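Local coordinates for protein serine acetyltransferase 1, putative (Entamoeba histolytica, PDB 7BW9) that probably transfers an acetyl group from acetyl-CoA to the hydroxyl of L-serine, the step that feeds cysteine biosynthesis, and is seen here with cysteine bound, at residues S34-L38 with L154-I158; L40-I44 with R64-L68; I107-Y111 with L120-I124. One frame throughout, in Å; residues are numbered along the deposited sequence.

Contact 1 (S34-L38 with L154-I158); sequences SFLEL and LMENI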
ATOM      1  N   SER A  34     -10.735   5.661  -8.847  1.00 28.85           N
ATOM      2  CA  SER A  34     -10.283   4.865  -7.711  1.00 29.43           C
ATOM      3  C   SER A  34     -11.278   3.741  -7.445  1.00 27.85           C
ATOM      4  O   SER A  34     -11.157   2.657  -8.021  1.00 36.56           O
ATOM      5  CB  SER A  34     -10.094   5.743  -6.469  1.00 24.66           C
ATOM      6  OG  SER A  34     -11.174   6.654  -6.295  1.00 27.47           O
ATOM      7  N   PHE A  35     -12.248   3.973  -6.563  1.00 24.58           N
ATOM      8  CA  PHE A  35     -13.372   3.060  -6.390  1.00 20.65           C
ATOM      9  C   PHE A  35     -14.609   3.902  -6.116  1.00 19.87           C
ATOM     10  O   PHE A  35     -14.520   5.110  -5.885  1.00 18.93           O
ATOM     11  CB  PHE A  35     -13.121   2.024  -5.284  1.00 17.36           C
ATOM     12  CG  PHE A  35     -12.898   2.616  -3.932  1.00 19.24           C
ATOM     13  CD1 PHE A  35     -11.612   2.978  -3.518  1.00 25.27           C
ATOM     14  CD2 PHE A  35     -13.958   2.792  -3.058  1.00 14.70           C
ATOM     15  CE1 PHE A  35     -11.387   3.514  -2.260  1.00 17.72           C
ATOM     16  CE2 PHE A  35     -13.755   3.344  -1.797  1.00 17.32           C
ATOM     17  CZ  PHE A  35     -12.467   3.708  -1.396  1.00 18.95           C
ATOM     18  N   LEU A  36     -15.777   3.265  -6.174  1.00 22.48           N
ATOM     19  CA  LEU A  36     -17.009   4.031  -6.355  1.00 22.03           C
ATOM     20  C   LEU A  36     -17.199   5.061  -5.243  1.00 19.45           C
ATOM     21  O   LEU A  36     -17.359   6.252  -5.521  1.00 14.30           O
ATOM     22  CB  LEU A  36     -18.216   3.099  -6.446  1.00 23.48           C
ATOM     23  CG  LEU A  36     -19.517   3.787  -6.880  1.00 29.00           C
ATOM     24  CD1 LEU A  36     -19.260   4.837  -7.966  1.00 32.51           C
ATOM     25  CD2 LEU A  36     -20.511   2.757  -7.392  1.00 34.84           C
ATOM     26  N   GLU A  37     -17.138   4.632  -3.973  1.00 21.63           N
ATOM     27  CA  GLU A  37     -17.440   5.567  -2.885  1.00 17.84           C
ATOM     28  C   GLU A  37     -16.455   6.730  -2.853  1.00 17.44           C
ATOM     29  O   GLU A  37     -16.855   7.873  -2.616  1.00 16.69           O
ATOM     30  CB  GLU A  37     -17.463   4.846  -1.542  1.00 16.07           C
ATOM     31  CG  GLU A  37     -18.531   3.792  -1.436  1.00 21.22           C
ATOM     32  CD  GLU A  37     -17.998   2.420  -1.808  1.00 26.92           C
ATOM     33  OE1 GLU A  37     -17.260   2.316  -2.815  1.00 25.81           O
ATOM     34  OE2 GLU A  37     -18.300   1.454  -1.080  1.00 24.39           O
ATOM     35  N   LEU A  38     -15.168   6.473  -3.120  1.00 16.62           N
ATOM     36  CA  LEU A  38     -14.189   7.561  -3.069  1.00 21.40           C
ATOM     37  C   LEU A  38     -14.399   8.551  -4.212  1.00 19.86           C
ATOM     38  O   LEU A  38     -14.403   9.776  -4.004  1.00 13.79           O
ATOM     39  CB  LEU A  38     -12.764   7.007  -3.105  1.00 18.75           C
ATOM     40  CG  LEU A  38     -11.732   8.140  -3.111  1.00 22.38           C
ATOM     41  CD1 LEU A  38     -11.856   9.023  -1.853  1.00 16.75           C
ATOM     42  CD2 LEU A  38     -10.311   7.612  -3.285  1.00 18.40           C
ATOM     43  N   LEU A 154     -15.768  -0.633   3.880  1.00 15.52           N
ATOM     44  CA  LEU A 154     -15.460   0.673   3.301  1.00 15.55           C
ATOM     45  C   LEU A 154     -14.059   1.137   3.687  1.00 13.52           C
ATOM     46  O   LEU A 154     -13.264   1.542   2.828  1.00 13.16           O
ATOM     47  CB  LEU A 154     -16.512   1.684   3.745  1.00 14.43           C
ATOM     48  CG  LEU A 154     -16.348   3.108   3.257  1.00 17.62           C
ATOM     49  CD1 LEU A 154     -16.308   3.128   1.726  1.00 17.77           C
ATOM     50  CD2 LEU A 154     -17.533   3.934   3.801  1.00 14.52           C
ATOM     51  N   MET A 155     -13.722   1.064   4.980  1.00 13.93           N
ATOM     52  CA  MET A 155     -12.376   1.457   5.383  1.00 14.40           C
ATOM     53  C   MET A 155     -11.305   0.560   4.766  1.00 14.45           C
ATOM     54  O   MET A 155     -10.205   1.042   4.458  1.00 11.97           O
ATOM     55  CB  MET A 155     -12.246   1.460   6.907  1.00 15.17           C
ATOM     56  CG  MET A 155     -12.987   2.613   7.589  1.00 17.07           C
ATOM     57  SD  MET A 155     -12.834   4.190   6.743  1.00 15.69           S
ATOM     58  CE  MET A 155     -11.101   4.588   6.917  1.00 14.80           C
ATOM     59  N   GLU A 156     -11.587  -0.740   4.578  1.00 13.78           N
ATOM     60  CA  GLU A 156     -10.572  -1.597   3.961  1.00 18.92           C
ATOM     61  C   GLU A 156     -10.378  -1.255   2.487  1.00 23.33           C
ATOM     62  O   GLU A 156      -9.266  -1.398   1.963  1.00 17.70           O
ATOM     63  CB  GLU A 156     -10.922  -3.080   4.119  1.00 18.28           C
ATOM     64  CG  GLU A 156     -10.757  -3.615   5.559  1.00 25.12           C
ATOM     65  CD  GLU A 156      -9.360  -3.396   6.154  1.00 29.06           C
ATOM     66  OE1 GLU A 156      -8.362  -3.395   5.391  1.00 28.64           O
ATOM     67  OE2 GLU A 156      -9.256  -3.256   7.396  1.00 28.84           O
ATOM     68  N   ASN A 157     -11.429  -0.783   1.810  1.00 16.84           N
ATOM     69  CA  ASN A 157     -11.266  -0.313   0.432  1.00 20.02           C
ATOM     70  C   ASN A 157     -10.246   0.817   0.353  1.00 18.00           C
ATOM     71  O   ASN A 157      -9.350   0.803  -0.498  1.00 16.59           O
ATOM     72  CB  ASN A 157     -12.606   0.169  -0.143  1.00 18.16           C
ATOM     73  CG  ASN A 157     -13.531  -0.969  -0.521  1.00 25.78           C
ATOM     74  OD1 ASN A 157     -13.108  -2.115  -0.649  1.00 33.01           O
ATOM     75  ND2 ASN A 157     -14.809  -0.649  -0.715  1.00 32.29           N
ATOM     76  N   ILE A 158     -10.386   1.826   1.219  1.00 13.97           N
ATOM     77  CA  ILE A 158      -9.485   2.977   1.155  1.00 14.06           C
ATOM     78  C   ILE A 158      -8.093   2.584   1.671  1.00 19.78           C
ATOM     79  O   ILE A 158      -7.076   3.101   1.185  1.00 21.59           O
ATOM     80  CB  ILE A 158     -10.101   4.185   1.906  1.00 15.54           C
ATOM     81  CG1 ILE A 158      -9.360   5.486   1.579  1.00 16.39           C
ATOM     82  CG2 ILE A 158     -10.124   3.982   3.431  1.00 12.40           C
ATOM     83  CD1 ILE A 158      -9.261   5.778   0.116  1.00 17.00           C
TER
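With CG of F35 set between its backbone N and carbonyl carbon (chi1 61°), the ring projects from the N-cap position of helix 36-45 toward helix 148-162, where it meets N157 and I158. The helix backbone directs N157 CB toward the ring, while chi1 (-76°) puts CG and the amide beside the backbone N, the amide plane 61° from the ring plane. That CB lies over one face, 3.9 Å from the centroid of the F35 ring and only 19° off the ring normal, so the pair meets the geometry of a CH-pi contact. L38 CB sits against the opposite face, and the phenyl group is therefore clamped between its own helix turn and the partner helix. At the rim, F35 CE1 reaches I158 CD1 at 3.9 Å; the same methyl touches L38 CD2 at 4.0 Å.

Helix 148-162 is the last helix of the N-terminal helical domain and runs into strand 165-166, the first strand of the left-handed beta-helix formed by the hexapeptide repeats of this family. The contact thus packs the start of an early helix onto the one next to that junction.

E37 bends at chi2 and crosses L154 at a slant, so that the leucine CD1 methyl lies against CB, CG and the carboxylate, 3.8 Å from E37 OE2. That buried oxygen is hydrogen-bonded to Y150 OH and, weakly, to H71 NE2.

Contact 2 (L40-I44 with R64-L68); sequences LIQKI and RLSLL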
ATOM      1  N   LEU A  40     -17.109   9.195  -5.791  1.00 16.32           N
ATOM      2  CA  LEU A  40     -18.337   9.953  -5.568  1.00 14.41           C
ATOM      3  C   LEU A  40     -18.174  10.961  -4.448  1.00 19.72           C
ATOM      4  O   LEU A  40     -18.607  12.114  -4.579  1.00 18.16           O
ATOM      5  CB  LEU A  40     -19.495   9.008  -5.267  1.00 16.99           C
ATOM      6  CG  LEU A  40     -20.058   8.309  -6.510  1.00 21.86           C
ATOM      7  CD1 LEU A  40     -21.194   7.372  -6.124  1.00 20.19           C
ATOM      8  CD2 LEU A  40     -20.525   9.347  -7.532  1.00 20.65           C
ATOM      9  N   ILE A  41     -17.564  10.547  -3.329  1.00 18.47           N
ATOM     10  CA  ILE A  41     -17.391  11.474  -2.218  1.00 15.70           C
ATOM     11  C   ILE A  41     -16.533  12.647  -2.650  1.00 15.74           C
ATOM     12  O   ILE A  41     -16.818  13.804  -2.310  1.00 17.55           O
ATOM     13  CB  ILE A  41     -16.817  10.732  -0.992  1.00 23.09           C
ATOM     14  CG1 ILE A  41     -17.908   9.836  -0.399  1.00 20.44           C
ATOM     15  CG2 ILE A  41     -16.321  11.695   0.055  1.00 19.97           C
ATOM     16  CD1 ILE A  41     -17.384   8.717   0.429  1.00 22.56           C
ATOM     17  N   GLN A  42     -15.502  12.379  -3.452  1.00 13.34           N
ATOM     18  CA  GLN A  42     -14.650  13.456  -3.943  1.00 15.39           C
ATOM     19  C   GLN A  42     -15.450  14.467  -4.747  1.00 17.00           C
ATOM     20  O   GLN A  42     -15.320  15.681  -4.544  1.00 18.73           O
ATOM     21  CB  GLN A  42     -13.517  12.887  -4.801  1.00 15.14           C
ATOM     22  CG  GLN A  42     -12.389  12.216  -3.995  1.00 17.83           C
ATOM     23  CD  GLN A  42     -11.406  11.490  -4.896  1.00 21.18           C
ATOM     24  OE1 GLN A  42     -11.765  11.024  -5.992  1.00 18.19           O
ATOM     25  NE2 GLN A  42     -10.161  11.404  -4.457  1.00 18.41           N
ATOM     26  N   LYS A  43     -16.270  13.977  -5.693  1.00 16.12           N
ATOM     27  CA  LYS A  43     -17.091  14.863  -6.513  1.00 16.99           C
ATOM     28  C   LYS A  43     -18.144  15.573  -5.669  1.00 18.39           C
ATOM     29  O   LYS A  43     -18.467  16.740  -5.922  1.00 21.83           O
ATOM     30  CB  LYS A  43     -17.767  14.075  -7.642  1.00 15.08           C
ATOM     31  CG  LYS A  43     -16.806  13.376  -8.587  1.00 17.19           C
ATOM     32  CD  LYS A  43     -17.542  12.673  -9.730  1.00 25.83           C
ATOM     33  CE  LYS A  43     -16.559  11.971 -10.663  1.00 28.10           C
ATOM     34  NZ  LYS A  43     -17.149  11.651 -11.998  1.00 42.09           N
ATOM     35  N   ILE A  44     -18.699  14.886  -4.668  1.00 13.30           N
ATOM     36  CA  ILE A  44     -19.697  15.536  -3.817  1.00 21.69           C
ATOM     37  C   ILE A  44     -19.060  16.643  -2.978  1.00 23.64           C
ATOM     38  O   ILE A  44     -19.621  17.737  -2.844  1.00 24.07           O
ATOM     39  CB  ILE A  44     -20.408  14.505  -2.924  1.00 21.72           C
ATOM     40  CG1 ILE A  44     -21.304  13.585  -3.763  1.00 19.67           C
ATOM     41  CG2 ILE A  44     -21.227  15.224  -1.864  1.00 23.67           C
ATOM     42  CD1 ILE A  44     -21.640  12.258  -3.084  1.00 22.17           C
ATOM     43  N   ARG A  64     -25.328  12.435  -7.867  1.00 19.81           N
ATOM     44  CA  ARG A  64     -24.164  11.821  -7.235  1.00 23.97           C
ATOM     45  C   ARG A  64     -24.471  11.425  -5.801  1.00 23.69           C
ATOM     46  O   ARG A  64     -24.102  10.329  -5.359  1.00 20.99           O
ATOM     47  CB  ARG A  64     -22.978  12.775  -7.308  1.00 21.63           C
ATOM     48  CG  ARG A  64     -22.622  13.086  -8.746  1.00 26.02           C
ATOM     49  CD  ARG A  64     -21.312  13.791  -8.897  1.00 24.04           C
ATOM     50  NE  ARG A  64     -21.435  15.203  -8.598  1.00 28.36           N
ATOM     51  CZ  ARG A  64     -21.522  16.146  -9.528  1.00 33.31           C
ATOM     52  NH1 ARG A  64     -21.492  15.814 -10.809  1.00 30.69           N
ATOM     53  NH2 ARG A  64     -21.631  17.417  -9.176  1.00 26.48           N
ATOM     54  N   LEU A  65     -25.183  12.289  -5.069  1.00 23.11           N
ATOM     55  CA  LEU A  65     -25.541  11.968  -3.693  1.00 24.86           C
ATOM     56  C   LEU A  65     -26.411  10.720  -3.637  1.00 26.89           C
ATOM     57  O   LEU A  65     -26.176   9.820  -2.816  1.00 21.89           O
ATOM     58  CB  LEU A  65     -26.257  13.156  -3.056  1.00 23.98           C
ATOM     59  CG  LEU A  65     -26.233  13.213  -1.530  1.00 30.31           C
ATOM     60  CD1 LEU A  65     -24.796  13.352  -1.014  1.00 25.88           C
ATOM     61  CD2 LEU A  65     -27.131  14.346  -1.019  1.00 19.95           C
ATOM     62  N   SER A  66     -27.425  10.654  -4.515  1.00 20.94           N
ATOM     63  CA  SER A  66     -28.347   9.522  -4.542  1.00 18.24           C
ATOM     64  C   SER A  66     -27.630   8.227  -4.874  1.00 24.79           C
ATOM     65  O   SER A  66     -27.901   7.188  -4.256  1.00 22.84           O
ATOM     66  CB  SER A  66     -29.462   9.757  -5.565  1.00 26.09           C
ATOM     67  OG  SER A  66     -30.131  10.984  -5.340  1.00 31.07           O
ATOM     68  N   LEU A  67     -26.747   8.255  -5.882  1.00 21.68           N
ATOM     69  CA  LEU A  67     -25.976   7.058  -6.212  1.00 24.08           C
ATOM     70  C   LEU A  67     -25.106   6.622  -5.037  1.00 19.47           C
ATOM     71  O   LEU A  67     -25.004   5.427  -4.737  1.00 21.77           O
ATOM     72  CB  LEU A  67     -25.118   7.307  -7.457  1.00 19.99           C
ATOM     73  CG  LEU A  67     -24.221   6.154  -7.920  1.00 28.23           C
ATOM     74  CD1 LEU A  67     -25.010   4.878  -8.148  1.00 29.69           C
ATOM     75  CD2 LEU A  67     -23.452   6.531  -9.186  1.00 29.57           C
ATOM     76  N   LEU A  68     -24.478   7.574  -4.348  1.00 19.24           N
ATOM     77  CA  LEU A  68     -23.618   7.187  -3.233  1.00 23.71           C
ATOM     78  C   LEU A  68     -24.427   6.502  -2.138  1.00 19.42           C
ATOM     79  O   LEU A  68     -24.129   5.363  -1.750  1.00 20.53           O
ATOM     80  CB  LEU A  68     -22.870   8.399  -2.684  1.00 19.21           C
ATOM     81  CG  LEU A  68     -22.061   8.129  -1.393  1.00 23.29           C
ATOM     82  CD1 LEU A  68     -20.810   7.245  -1.635  1.00 16.97           C
ATOM     83  CD2 LEU A  68     -21.666   9.427  -0.727  1.00 17.73           C
TER
HETATM   84  O   HOH W   1     -20.987  17.459  -6.313  1.00 29.06           O
HETATM   85  O   HOH W   2     -20.316  13.040 -12.190  1.00 34.07           O
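L40 and L67 meet with their side chains at about a right angle, L40 CD1 ending 3.7 Å from L67 CG. The same methyl also lies 4.0 Å from L68 CB, so one branch of L40 fits between two consecutive residues of the facing helix. I44 is turned differently: it slides past R64 in the opposite direction, its CG1 alongside R64 CB, and carries CD1 on to L68 CD2 at 3.7 Å. L65 comes to that CD1 crosswise, through its own CD1 at 3.9 Å. I41 starts out pointing away from helix 58-79, yet its CG1, beside the backbone N, comes back to L68 CD2.

The two segments belong to helices 36-45 and 58-79 of the N-terminal helical domain and run roughly antiparallel, at 151° with axes 9.7 Å apart. F96 of helix 96-113 packs on I44, L65 and L68, while helix 2-17 adds L12 against I44.

At the polar margin K43 and R64 cross at about a right angle, K43 CB lying 3.8 Å from R64 CD. The arginine bends at chi3 (-79°), which turns its guanidinium back toward the end of helix 36-45. Water 1, in the guanidinium plane, accepts from R64 NH2 at 2.9 Å and donates to K43 O at 2.6 Å, a tie between the helices; R64 NH1 is hydrogen-bonded to K55 O.

Contact 3 (I107-Y111 with L120-I124); sequences IIAAY and LAMII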
ATOM      1  N   ILE A 107      -7.849  19.641   5.193  1.00 20.33           N
ATOM      2  CA  ILE A 107      -7.069  20.205   4.090  1.00 16.31           C
ATOM      3  C   ILE A 107      -6.246  21.392   4.565  1.00 15.95           C
ATOM      4  O   ILE A 107      -5.067  21.531   4.211  1.00 18.45           O
ATOM      5  CB  ILE A 107      -8.004  20.596   2.931  1.00 15.82           C
ATOM      6  CG1 ILE A 107      -8.527  19.341   2.232  1.00 14.47           C
ATOM      7  CG2 ILE A 107      -7.313  21.566   1.970  1.00 16.00           C
ATOM      8  CD1 ILE A 107      -9.880  19.558   1.609  1.00 15.97           C
ATOM      9  N   ILE A 108      -6.855  22.275   5.353  1.00 18.17           N
ATOM     10  CA  ILE A 108      -6.117  23.396   5.933  1.00 18.86           C
ATOM     11  C   ILE A 108      -4.950  22.882   6.763  1.00 14.33           C
ATOM     12  O   ILE A 108      -3.828  23.392   6.663  1.00 15.29           O
ATOM     13  CB  ILE A 108      -7.050  24.279   6.781  1.00 19.73           C
ATOM     14  CG1 ILE A 108      -8.079  25.009   5.896  1.00 21.63           C
ATOM     15  CG2 ILE A 108      -6.234  25.236   7.655  1.00 18.53           C
ATOM     16  CD1 ILE A 108      -7.503  25.645   4.663  1.00 28.57           C
ATOM     17  N   ALA A 109      -5.204  21.866   7.596  1.00 15.82           N
ATOM     18  CA  ALA A 109      -4.157  21.301   8.448  1.00 16.35           C
ATOM     19  C   ALA A 109      -3.027  20.726   7.613  1.00 17.75           C
ATOM     20  O   ALA A 109      -1.852  20.828   7.990  1.00 14.83           O
ATOM     21  CB  ALA A 109      -4.733  20.209   9.355  1.00 12.47           C
ATOM     22  N   ALA A 110      -3.372  20.097   6.479  1.00 13.29           N
ATOM     23  CA  ALA A 110      -2.346  19.562   5.587  1.00 16.34           C
ATOM     24  C   ALA A 110      -1.495  20.688   5.013  1.00 18.36           C
ATOM     25  O   ALA A 110      -0.264  20.567   4.914  1.00 15.00           O
ATOM     26  CB  ALA A 110      -2.995  18.745   4.454  1.00 16.80           C
ATOM     27  N   TYR A 111      -2.146  21.780   4.620  1.00 13.62           N
ATOM     28  CA  TYR A 111      -1.407  22.913   4.012  1.00 18.80           C
ATOM     29  C   TYR A 111      -0.448  23.564   5.014  1.00 16.54           C
ATOM     30  O   TYR A 111       0.660  23.855   4.628  1.00 18.05           O
ATOM     31  CB  TYR A 111      -2.341  23.955   3.405  1.00 19.51           C
ATOM     32  CG  TYR A 111      -1.614  25.156   2.862  1.00 27.73           C
ATOM     33  CD1 TYR A 111      -0.890  25.085   1.689  1.00 26.57           C
ATOM     34  CD2 TYR A 111      -1.648  26.364   3.531  1.00 31.86           C
ATOM     35  CE1 TYR A 111      -0.228  26.187   1.183  1.00 31.95           C
ATOM     36  CE2 TYR A 111      -0.994  27.478   3.040  1.00 32.00           C
ATOM     37  CZ  TYR A 111      -0.281  27.387   1.865  1.00 34.44           C
ATOM     38  OH  TYR A 111       0.359  28.490   1.402  1.00 43.35           O
ATOM     39  N   LEU A 120      -4.046  24.186  -2.339  1.00 28.03           N
ATOM     40  CA  LEU A 120      -5.162  23.355  -1.897  1.00 26.46           C
ATOM     41  C   LEU A 120      -5.558  22.352  -2.970  1.00 26.65           C
ATOM     42  O   LEU A 120      -5.950  21.223  -2.642  1.00 22.55           O
ATOM     43  CB  LEU A 120      -6.370  24.212  -1.501  1.00 32.44           C
ATOM     44  CG  LEU A 120      -6.211  25.153  -0.299  1.00 38.54           C
ATOM     45  CD1 LEU A 120      -7.565  25.497   0.290  1.00 26.50           C
ATOM     46  CD2 LEU A 120      -5.271  24.580   0.776  1.00 28.21           C
ATOM     47  N   ALA A 121      -5.448  22.732  -4.248  1.00 21.61           N
ATOM     48  CA  ALA A 121      -5.749  21.800  -5.334  1.00 24.84           C
ATOM     49  C   ALA A 121      -4.911  20.532  -5.215  1.00 24.42           C
ATOM     50  O   ALA A 121      -5.443  19.414  -5.257  1.00 21.54           O
ATOM     51  CB  ALA A 121      -5.506  22.469  -6.687  1.00 21.06           C
ATOM     52  N   MET A 122      -3.595  20.693  -5.067  1.00 23.92           N
ATOM     53  CA  MET A 122      -2.709  19.546  -4.912  1.00 22.95           C
ATOM     54  C   MET A 122      -3.159  18.677  -3.745  1.00 21.76           C
ATOM     55  O   MET A 122      -3.278  17.454  -3.871  1.00 22.76           O
ATOM     56  CB  MET A 122      -1.274  20.028  -4.702  1.00 24.07           C
ATOM     57  CG  MET A 122      -0.336  18.968  -4.114  1.00 31.01           C
ATOM     58  SD  MET A 122       1.265  19.620  -3.572  1.00 35.79           S
ATOM     59  CE  MET A 122       1.853  20.372  -5.077  1.00 30.44           C
ATOM     60  N   ILE A 123      -3.451  19.312  -2.608  1.00 20.98           N
ATOM     61  CA  ILE A 123      -3.874  18.580  -1.418  1.00 21.98           C
ATOM     62  C   ILE A 123      -5.178  17.847  -1.694  1.00 21.77           C
ATOM     63  O   ILE A 123      -5.324  16.657  -1.388  1.00 16.37           O
ATOM     64  CB  ILE A 123      -4.002  19.542  -0.218  1.00 17.03           C
ATOM     65  CG1 ILE A 123      -2.640  20.138   0.138  1.00 19.63           C
ATOM     66  CG2 ILE A 123      -4.607  18.846   1.004  1.00 14.30           C
ATOM     67  CD1 ILE A 123      -2.736  21.376   0.969  1.00 17.69           C
ATOM     68  N   ILE A 124      -6.138  18.543  -2.298  1.00 15.57           N
ATOM     69  CA  ILE A 124      -7.457  17.958  -2.480  1.00 21.18           C
ATOM     70  C   ILE A 124      -7.394  16.792  -3.453  1.00 19.62           C
ATOM     71  O   ILE A 124      -8.044  15.761  -3.257  1.00 16.14           O
ATOM     72  CB  ILE A 124      -8.446  19.034  -2.954  1.00 23.57           C
ATOM     73  CG1 ILE A 124      -8.736  20.028  -1.827  1.00 21.48           C
ATOM     74  CG2 ILE A 124      -9.725  18.379  -3.469  1.00 18.02           C
ATOM     75  CD1 ILE A 124      -9.610  21.210  -2.260  1.00 24.45           C
TER
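I107 overlaps three residues of helix 120-126 at once: its CG2 methyl lies 3.8 Å from L120 CD2 and 4.0 Å from I123 CG2, and its CD1 reaches I124 CG1 at 3.7 Å. This is helix-helix packing within the N-terminal helical domain of a serine acetyltransferase, between helix 96-113 and the short helix that follows it in the chain. The segment axes approach to 9.8 Å at an angle of 115°. This steep crossing and the shortness of helix 120-126 are consistent with a compact apolar patch, made of isoleucine and leucine branches with the CB atoms of A110 and Y111.

I107 reaches I124 because CG1 stands beside the backbone N (chi1 -72°), while CG2, anti to that N, is left facing L120 and I123. I123 is set alike and splits its two branches between different partners: CG2 goes to A110 CB at 3.8 Å, CD1 to Y111. I130 of helix 128-144 touches both I107 and I123.

The side chain of A110 is about 10 Å from a bound cysteine, and the connection between the two helices contains D114, P115 and A116, which line a cysteine pocket. I108 and Y111 pack on V309 and P312, respectively, of the second subunit. Y111 meets I123 chiefly through its CB, which lies 3.6 Å from I123 CD1, with that methyl near the plane of the phenol ring, at its edge.

All three contacts are buried for the most part and belong to the helical part of the chain, but they differ in what surrounds them. Contacts 1 and 2 share helix 36-45, which faces helix 148-162 with its first turn and helix 58-79 with the next; they touch where E37 CA meets L68 CD1 at 4.0 Å. Contact 3, in series after contact 2, uses neither helix and touches neither contact. Its chemistry is wholly apolar across the segments, whereas contact 1 centres on an aromatic face and contact 2 has a polar margin bridged by water and an exposed L67. Contacts 1 and 3 meet the second subunit; contact 2 touches no other chain of the assembly.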